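Local coordinates for lectin 2 (Agrocybe aegerita, PDB 4TQJ), which recognises glycans that end in a non-reducing terminal N-acetylglucosamine, as a lectin built on a beta-propeller, at residues F24-V29 and V44-N50; V335-R339 and W389-T393. The protein carries 1 engineered substitution. One frame throughout, in Å; residues are numbered along the deposited sequence.

Contact 1 (F24-V29 and V44-N50)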
ATOM      1  N   PHE A  24       3.652  -3.181  19.290  1.00 12.40           N
ATOM      2  CA  PHE A  24       2.832  -3.730  20.356  1.00 15.59           C
ATOM      3  C   PHE A  24       3.151  -2.935  21.612  1.00 16.31           C
ATOM      4  O   PHE A  24       4.057  -3.280  22.360  1.00 18.02           O
ATOM      5  CB  PHE A  24       3.108  -5.214  20.556  1.00 15.67           C
ATOM      6  CG  PHE A  24       2.700  -6.058  19.384  1.00 16.36           C
ATOM      7  CD1 PHE A  24       1.436  -6.641  19.336  1.00 17.65           C
ATOM      8  CD2 PHE A  24       3.560  -6.232  18.314  1.00 13.79           C
ATOM      9  CE1 PHE A  24       1.051  -7.415  18.247  1.00 14.66           C
ATOM     10  CE2 PHE A  24       3.190  -6.998  17.223  1.00 13.86           C
ATOM     11  CZ  PHE A  24       1.935  -7.590  17.184  1.00 13.99           C
ATOM     12  N   GLY A  25       2.426  -1.839  21.806  1.00 18.65           N
ATOM     13  CA  GLY A  25       2.698  -0.928  22.901  1.00 15.98           C
ATOM     14  C   GLY A  25       2.070  -1.426  24.188  1.00 20.09           C
ATOM     15  O   GLY A  25       1.517  -2.530  24.233  1.00 17.79           O
ATOM     16  N   LEU A  26       2.146  -0.611  25.236  1.00 16.49           N
ATOM     17  CA  LEU A  26       1.628  -1.002  26.544  1.00 19.96           C
ATOM     18  C   LEU A  26       0.104  -1.133  26.551  1.00 19.63           C
ATOM     19  O   LEU A  26      -0.446  -1.950  27.282  1.00 20.70           O
ATOM     20  CB  LEU A  26       2.056   0.016  27.597  1.00 19.93           C
ATOM     21  CG  LEU A  26       3.563   0.147  27.791  1.00 20.65           C
ATOM     22  CD1 LEU A  26       3.890   1.345  28.710  1.00 22.59           C
ATOM     23  CD2 LEU A  26       4.156  -1.171  28.318  1.00 14.24           C
ATOM     24  N   ASP A  27      -0.572  -0.330  25.734  1.00 17.51           N
ATOM     25  CA  ASP A  27      -2.030  -0.270  25.779  1.00 21.03           C
ATOM     26  C   ASP A  27      -2.683  -0.878  24.542  1.00 21.54           C
ATOM     27  O   ASP A  27      -3.904  -0.794  24.361  1.00 20.48           O
ATOM     28  CB  ASP A  27      -2.510   1.173  25.969  1.00 24.46           C
ATOM     29  CG  ASP A  27      -1.914   1.844  27.211  1.00 24.97           C
ATOM     30  OD1 ASP A  27      -1.689   1.174  28.240  1.00 26.11           O
ATOM     31  OD2 ASP A  27      -1.687   3.065  27.154  1.00 33.91           O
ATOM     32  N   GLY A  28      -1.873  -1.490  23.689  1.00 18.72           N
ATOM     33  CA  GLY A  28      -2.403  -2.143  22.508  1.00 19.62           C
ATOM     34  C   GLY A  28      -1.525  -1.931  21.299  1.00 18.38           C
ATOM     35  O   GLY A  28      -0.460  -1.327  21.391  1.00 21.22           O
ATOM     36  N   VAL A  29      -1.992  -2.422  20.164  1.00 19.53           N
ATOM     37  CA  VAL A  29      -1.250  -2.364  18.915  1.00 20.70           C
ATOM     38  C   VAL A  29      -1.329  -0.970  18.298  1.00 20.61           C
ATOM     39  O   VAL A  29      -2.411  -0.469  17.991  1.00 21.30           O
ATOM     40  CB  VAL A  29      -1.815  -3.393  17.926  1.00 17.39           C
ATOM     41  CG1 VAL A  29      -0.966  -3.458  16.654  1.00 18.86           C
ATOM     42  CG2 VAL A  29      -1.910  -4.759  18.592  1.00 18.67           C
ATOM     43  N   VAL A  44      -5.842  -1.780  17.851  1.00 21.19           N
ATOM     44  CA  VAL A  44      -6.425  -2.901  18.592  1.00 21.76           C
ATOM     45  C   VAL A  44      -6.057  -2.832  20.066  1.00 23.40           C
ATOM     46  O   VAL A  44      -4.868  -2.812  20.414  1.00 23.37           O
ATOM     47  CB  VAL A  44      -5.914  -4.264  18.059  1.00 23.05           C
ATOM     48  CG1 VAL A  44      -6.463  -5.409  18.905  1.00 22.34           C
ATOM     49  CG2 VAL A  44      -6.292  -4.446  16.606  1.00 22.92           C
ATOM     50  N   LYS A  45      -7.069  -2.797  20.928  1.00 20.38           N
ATOM     51  CA  LYS A  45      -6.852  -2.763  22.371  1.00 22.87           C
ATOM     52  C   LYS A  45      -6.662  -4.169  22.910  1.00 24.99           C
ATOM     53  O   LYS A  45      -7.522  -4.712  23.609  1.00 25.24           O
ATOM     54  CB  LYS A  45      -8.017  -2.069  23.084  1.00 27.26           C
ATOM     55  CG  LYS A  45      -8.047  -0.559  22.870  1.00 33.68           C
ATOM     56  CD  LYS A  45      -9.310   0.077  23.440  1.00 41.31           C
ATOM     57  CE  LYS A  45      -9.208   1.601  23.454  1.00 43.93           C
ATOM     58  NZ  LYS A  45      -8.876   2.169  22.119  1.00 39.18           N
ATOM     59  N   ASN A  46      -5.527  -4.760  22.566  1.00 19.83           N
ATOM     60  CA  ASN A  46      -5.211  -6.112  22.963  1.00 20.85           C
ATOM     61  C   ASN A  46      -3.758  -6.392  22.557  1.00 22.50           C
ATOM     62  O   ASN A  46      -3.080  -5.494  22.075  1.00 16.11           O
ATOM     63  CB  ASN A  46      -6.186  -7.089  22.302  1.00 23.17           C
ATOM     64  CG  ASN A  46      -6.425  -8.337  23.142  1.00 25.17           C
ATOM     65  OD1 ASN A  46      -5.492  -8.916  23.693  1.00 22.96           O
ATOM     66  ND2 ASN A  46      -7.688  -8.752  23.248  1.00 25.65           N
ATOM     67  N   PHE A  47      -3.279  -7.614  22.766  1.00 18.83           N
ATOM     68  CA  PHE A  47      -1.902  -7.955  22.412  1.00 21.48           C
ATOM     69  C   PHE A  47      -0.878  -7.079  23.134  1.00 17.28           C
ATOM     70  O   PHE A  47       0.193  -6.814  22.605  1.00 19.07           O
ATOM     71  CB  PHE A  47      -1.690  -7.800  20.909  1.00 17.44           C
ATOM     72  CG  PHE A  47      -2.559  -8.690  20.082  1.00 21.37           C
ATOM     73  CD1 PHE A  47      -2.289 -10.047  19.991  1.00 20.75           C
ATOM     74  CD2 PHE A  47      -3.638  -8.172  19.378  1.00 19.38           C
ATOM     75  CE1 PHE A  47      -3.087 -10.879  19.212  1.00 19.02           C
ATOM     76  CE2 PHE A  47      -4.438  -8.995  18.606  1.00 21.11           C
ATOM     77  CZ  PHE A  47      -4.161 -10.349  18.521  1.00 22.57           C
ATOM     78  N   ALA A  48      -1.198  -6.648  24.348  1.00 20.65           N
ATOM     79  CA  ALA A  48      -0.387  -5.641  25.019  1.00 18.75           C
ATOM     80  C   ALA A  48      -0.127  -5.939  26.499  1.00 21.08           C
ATOM     81  O   ALA A  48      -0.868  -6.697  27.134  1.00 20.12           O
ATOM     82  CB  ALA A  48      -1.039  -4.270  24.860  1.00 19.10           C
ATOM     83  N   GLN A  49       0.930  -5.329  27.033  1.00 18.94           N
ATOM     84  CA  GLN A  49       1.298  -5.453  28.439  1.00 20.02           C
ATOM     85  C   GLN A  49       0.105  -5.128  29.335  1.00 23.02           C
ATOM     86  O   GLN A  49      -0.164  -5.823  30.315  1.00 20.24           O
ATOM     87  CB  GLN A  49       2.437  -4.477  28.765  1.00 20.62           C
ATOM     88  CG  GLN A  49       2.951  -4.562  30.196  1.00 24.00           C
ATOM     89  CD  GLN A  49       3.829  -5.777  30.427  1.00 23.96           C
ATOM     90  OE1 GLN A  49       4.253  -6.440  29.482  1.00 23.77           O
ATOM     91  NE2 GLN A  49       4.114  -6.070  31.688  1.00 23.93           N
ATOM     92  N   ASN A  50      -0.608  -4.063  28.989  1.00 22.93           N
ATOM     93  CA  ASN A  50      -1.736  -3.609  29.795  1.00 23.04           C
ATOM     94  C   ASN A  50      -3.083  -3.749  29.099  1.00 24.79           C
ATOM     95  O   ASN A  50      -4.043  -3.076  29.462  1.00 27.03           O
ATOM     96  CB  ASN A  50      -1.511  -2.171  30.260  1.00 22.00           C
ATOM     97  CG  ASN A  50      -0.225  -2.019  31.036  1.00 25.75           C
ATOM     98  OD1 ASN A  50       0.134  -2.892  31.826  1.00 24.51           O
ATOM     99  ND2 ASN A  50       0.491  -0.917  30.804  1.00 29.23           N
TER
HETATM  100  O   HOH W   1       3.056  -4.737  25.116  1.00 17.89           O
HETATM  101  O   HOH W   2      -4.738  -0.136  28.734  1.00 36.52           O

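Contact 2 (V335-R339 and W389-T393)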
ATOM      1  N   VAL A 335      21.564  -0.806  22.789  1.00 21.41           N
ATOM      2  CA  VAL A 335      20.788  -1.971  22.399  1.00 24.46           C
ATOM      3  C   VAL A 335      19.640  -2.221  23.380  1.00 27.05           C
ATOM      4  O   VAL A 335      18.583  -2.721  22.993  1.00 26.69           O
ATOM      5  CB  VAL A 335      21.698  -3.215  22.311  1.00 25.26           C
ATOM      6  CG1 VAL A 335      20.915  -4.416  21.841  1.00 26.15           C
ATOM      7  CG2 VAL A 335      22.880  -2.947  21.370  1.00 22.00           C
ATOM      8  N   SER A 336      19.841  -1.862  24.647  1.00 22.83           N
ATOM      9  CA  SER A 336      18.845  -2.146  25.686  1.00 24.82           C
ATOM     10  C   SER A 336      17.637  -1.206  25.704  1.00 25.27           C
ATOM     11  O   SER A 336      16.610  -1.541  26.296  1.00 29.12           O
ATOM     12  CB  SER A 336      19.491  -2.135  27.061  1.00 27.59           C
ATOM     13  OG  SER A 336      20.037  -0.859  27.326  1.00 33.47           O
ATOM     14  N   LYS A 337      17.748  -0.043  25.066  1.00 21.11           N
ATOM     15  CA  LYS A 337      16.679   0.948  25.109  1.00 18.34           C
ATOM     16  C   LYS A 337      16.147   1.340  23.751  1.00 23.54           C
ATOM     17  O   LYS A 337      14.987   1.735  23.615  1.00 22.84           O
ATOM     18  CB  LYS A 337      17.151   2.220  25.812  1.00 18.93           C
ATOM     19  CG  LYS A 337      17.399   2.070  27.287  1.00 18.21           C
ATOM     20  CD  LYS A 337      17.603   3.431  27.932  1.00 26.89           C
ATOM     21  CE  LYS A 337      17.739   3.284  29.438  1.00 34.97           C
ATOM     22  NZ  LYS A 337      18.758   2.254  29.826  1.00 39.95           N
ATOM     23  N   HIS A 338      17.005   1.273  22.744  1.00 21.44           N
ATOM     24  CA  HIS A 338      16.655   1.855  21.459  1.00 21.68           C
ATOM     25  C   HIS A 338      16.513   0.782  20.387  1.00 19.41           C
ATOM     26  O   HIS A 338      17.070  -0.317  20.504  1.00 23.61           O
ATOM     27  CB  HIS A 338      17.664   2.944  21.069  1.00 21.35           C
ATOM     28  CG  HIS A 338      17.955   3.911  22.177  1.00 22.71           C
ATOM     29  ND1 HIS A 338      19.232   4.167  22.630  1.00 19.65           N
ATOM     30  CD2 HIS A 338      17.132   4.682  22.926  1.00 22.79           C
ATOM     31  CE1 HIS A 338      19.181   5.050  23.613  1.00 20.86           C
ATOM     32  NE2 HIS A 338      17.918   5.377  23.815  1.00 22.15           N
ATOM     33  N   ARG A 339      15.730   1.090  19.362  1.00 21.65           N
ATOM     34  CA  ARG A 339      15.480   0.135  18.297  1.00 16.75           C
ATOM     35  C   ARG A 339      15.988   0.711  16.992  1.00 16.44           C
ATOM     36  O   ARG A 339      15.660   1.837  16.641  1.00 17.38           O
ATOM     37  CB  ARG A 339      13.988  -0.171  18.197  1.00 20.95           C
ATOM     38  CG  ARG A 339      13.449  -1.041  19.324  1.00 19.92           C
ATOM     39  CD  ARG A 339      11.969  -1.360  19.115  1.00 21.53           C
ATOM     40  NE  ARG A 339      11.458  -2.297  20.120  1.00 24.17           N
ATOM     41  CZ  ARG A 339      10.869  -1.936  21.258  1.00 19.49           C
ATOM     42  NH1 ARG A 339      10.706  -0.656  21.540  1.00 20.55           N
ATOM     43  NH2 ARG A 339      10.435  -2.858  22.113  1.00 21.84           N
ATOM     44  N   TRP A 389       8.219   2.732  25.498  1.00 18.00           N
ATOM     45  CA  TRP A 389       8.513   1.659  24.562  1.00 18.46           C
ATOM     46  C   TRP A 389       9.665   0.768  25.005  1.00 16.61           C
ATOM     47  O   TRP A 389      10.514   0.375  24.196  1.00 18.41           O
ATOM     48  CB  TRP A 389       8.746   2.240  23.173  1.00 17.29           C
ATOM     49  CG  TRP A 389       7.462   2.701  22.550  1.00 18.41           C
ATOM     50  CD1 TRP A 389       6.951   3.977  22.536  1.00 17.01           C
ATOM     51  CD2 TRP A 389       6.515   1.882  21.865  1.00 15.43           C
ATOM     52  NE1 TRP A 389       5.743   3.994  21.876  1.00 20.11           N
ATOM     53  CE2 TRP A 389       5.456   2.719  21.449  1.00 16.60           C
ATOM     54  CE3 TRP A 389       6.460   0.523  21.553  1.00 15.24           C
ATOM     55  CZ2 TRP A 389       4.356   2.235  20.747  1.00 17.88           C
ATOM     56  CZ3 TRP A 389       5.367   0.046  20.860  1.00 15.27           C
ATOM     57  CH2 TRP A 389       4.331   0.900  20.459  1.00 14.84           C
ATOM     58  N   ALA A 390       9.684   0.447  26.292  1.00 17.52           N
ATOM     59  CA  ALA A 390      10.712  -0.428  26.837  1.00 18.66           C
ATOM     60  C   ALA A 390      10.647  -1.781  26.151  1.00 20.49           C
ATOM     61  O   ALA A 390       9.570  -2.331  25.967  1.00 20.45           O
ATOM     62  CB  ALA A 390      10.550  -0.593  28.341  1.00 15.65           C
ATOM     63  N   PRO A 391      11.812  -2.311  25.762  1.00 24.69           N
ATOM     64  CA  PRO A 391      11.978  -3.630  25.133  1.00 22.46           C
ATOM     65  C   PRO A 391      11.472  -4.757  26.025  1.00 24.55           C
ATOM     66  O   PRO A 391      11.100  -5.805  25.509  1.00 27.04           O
ATOM     67  CB  PRO A 391      13.497  -3.732  24.946  1.00 26.20           C
ATOM     68  CG  PRO A 391      13.926  -2.305  24.763  1.00 30.66           C
ATOM     69  CD  PRO A 391      13.053  -1.517  25.717  1.00 22.72           C
ATOM     70  N   GLU A 392      11.437  -4.542  27.339  1.00 21.75           N
ATOM     71  CA  GLU A 392      10.944  -5.574  28.248  1.00 25.78           C
ATOM     72  C   GLU A 392       9.432  -5.794  28.155  1.00 23.99           C
ATOM     73  O   GLU A 392       8.928  -6.883  28.464  1.00 22.35           O
ATOM     74  CB  GLU A 392      11.313  -5.237  29.697  1.00 28.23           C
ATOM     75  CG  GLU A 392      12.786  -5.315  29.994  1.00 30.87           C
ATOM     76  CD  GLU A 392      13.547  -4.079  29.544  1.00 39.12           C
ATOM     77  OE1 GLU A 392      12.912  -3.032  29.279  1.00 33.82           O
ATOM     78  OE2 GLU A 392      14.793  -4.160  29.452  1.00 44.10           O
ATOM     79  N   THR A 393       8.716  -4.760  27.722  1.00 23.45           N
ATOM     80  CA  THR A 393       7.264  -4.724  27.834  1.00 22.23           C
ATOM     81  C   THR A 393       6.557  -4.458  26.501  1.00 18.30           C
ATOM     82  O   THR A 393       5.344  -4.611  26.395  1.00 21.54           O
ATOM     83  CB  THR A 393       6.859  -3.614  28.813  1.00 21.70           C
ATOM     84  OG1 THR A 393       7.449  -2.384  28.384  1.00 20.87           O
ATOM     85  CG2 THR A 393       7.372  -3.930  30.213  1.00 26.68           C
TER

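Contact 1 (F24-V29 and V44-N50)
A chain that leaves the edge of a sheet needs new partners for its peptide groups, and residues 44-50 find some of them on the hairpin of strands 20-25 and 28-32, and others on side chains and waters. The last regular pair is Val29 with Val44, antiparallel and hydrogen-bonded, with Val29 N giving its proton to Val44 O (2.9 Å). That carbonyl also takes a weak bond from Asn46 N (3.0 Å), closing an inverse gamma turn centred on Lys45, while Lys45 N turns to Asp95. Gly28 fits closely against this bend: its CA lies 3.3 Å from Val44 O and 3.4 Å from Asn46 O in CA-H...O contacts, and a beta carbon there would collide with Val44 O. Beyond the bend Asn46 OD1 receives Phe47 N (2.7 Å) as well as the indole of Trp54, and Phe47 O is met by Arg61. Ala48 presses its CB to 3.1 Å from Gly28 N. Two carbonyls of the turn are served across the contact: Leu26 O accepts Asn50 N (2.7 Å), and water 1 bridges Gly25 O (2.8 Å) and Gln49 N (2.9 Å). Gly28 O takes Gly25 N (3.0 Å) within the hairpin. Water 2 joins Asn50 O (3.1 Å) more weakly to Asp27 OD1 (3.4 Å). On the buried flank Phe47 CB packs on Phe24 CD1 (3.7 Å) and Val29 CG2 (3.8 Å), and all three side chains reach Ile74 of the next sheet. The arrangement belongs to a beta-propeller blade, whose outgoing chain passes the hairpin of the two middle strands on its way to the next blade.

Contact 2 (V335-R339 and W389-T393)
Trp389 makes the one direct hydrogen bond between these loops: its O accepts Arg339 NH1 at 2.9 Å, lying near the guanidinium plane, while Trp389 CB is 3.9 Å from the same NH1. Ala390 comes next. Its CA-to-CB bond points away from 335-339, and its O, at 4.0 Å from Arg339 NH2, instead accepts Thr393 N (3.1 Å), closing a turn. Arg339 NH2 finds its partner in Thr394, so the extended arginine reaches two points on the same strand approach. In beta-propeller terms this is a blade-to-blade contact: Arg339 begins the first strand of one blade, and 389-393 leads into strand 395-399, which completes the following one. Pro391 is the residue of 389-393 most covered by 335-339, with CG 3.2 Å from Ser336 O and CA 3.5 Å from Arg339 NH2. Glu392 stays peripheral, its OE2 4.5 Å from Ser336 O, although its carbonyl bonds to Thr56. Thr393 turns to other neighbours, touching Leu26 and Gln49.

In the fold
Both contacts involve the blade that closes the propeller ring, where strand 395-399 from the C-terminal end joins three strands from the N-terminal part: contact 1 lies within it, contact 2 where it meets the preceding blade. Contact 1 is partly buried and holds that blade's own hairpin to its outgoing loop, through backbone hydrogen bonds, waters and an apolar flank, over 488 Å². Contact 2 is a surface contact of 246 Å², and relies on one long arginine and a proline. Their centres lie about 15 Å apart, yet they touch: Trp389 CH2 rests 3.5 Å from Gly25 CA, and Leu26 CD2 lies 3.5 Å from Thr393 OG1, so 389-393 packs against contact 1 as well as 335-339.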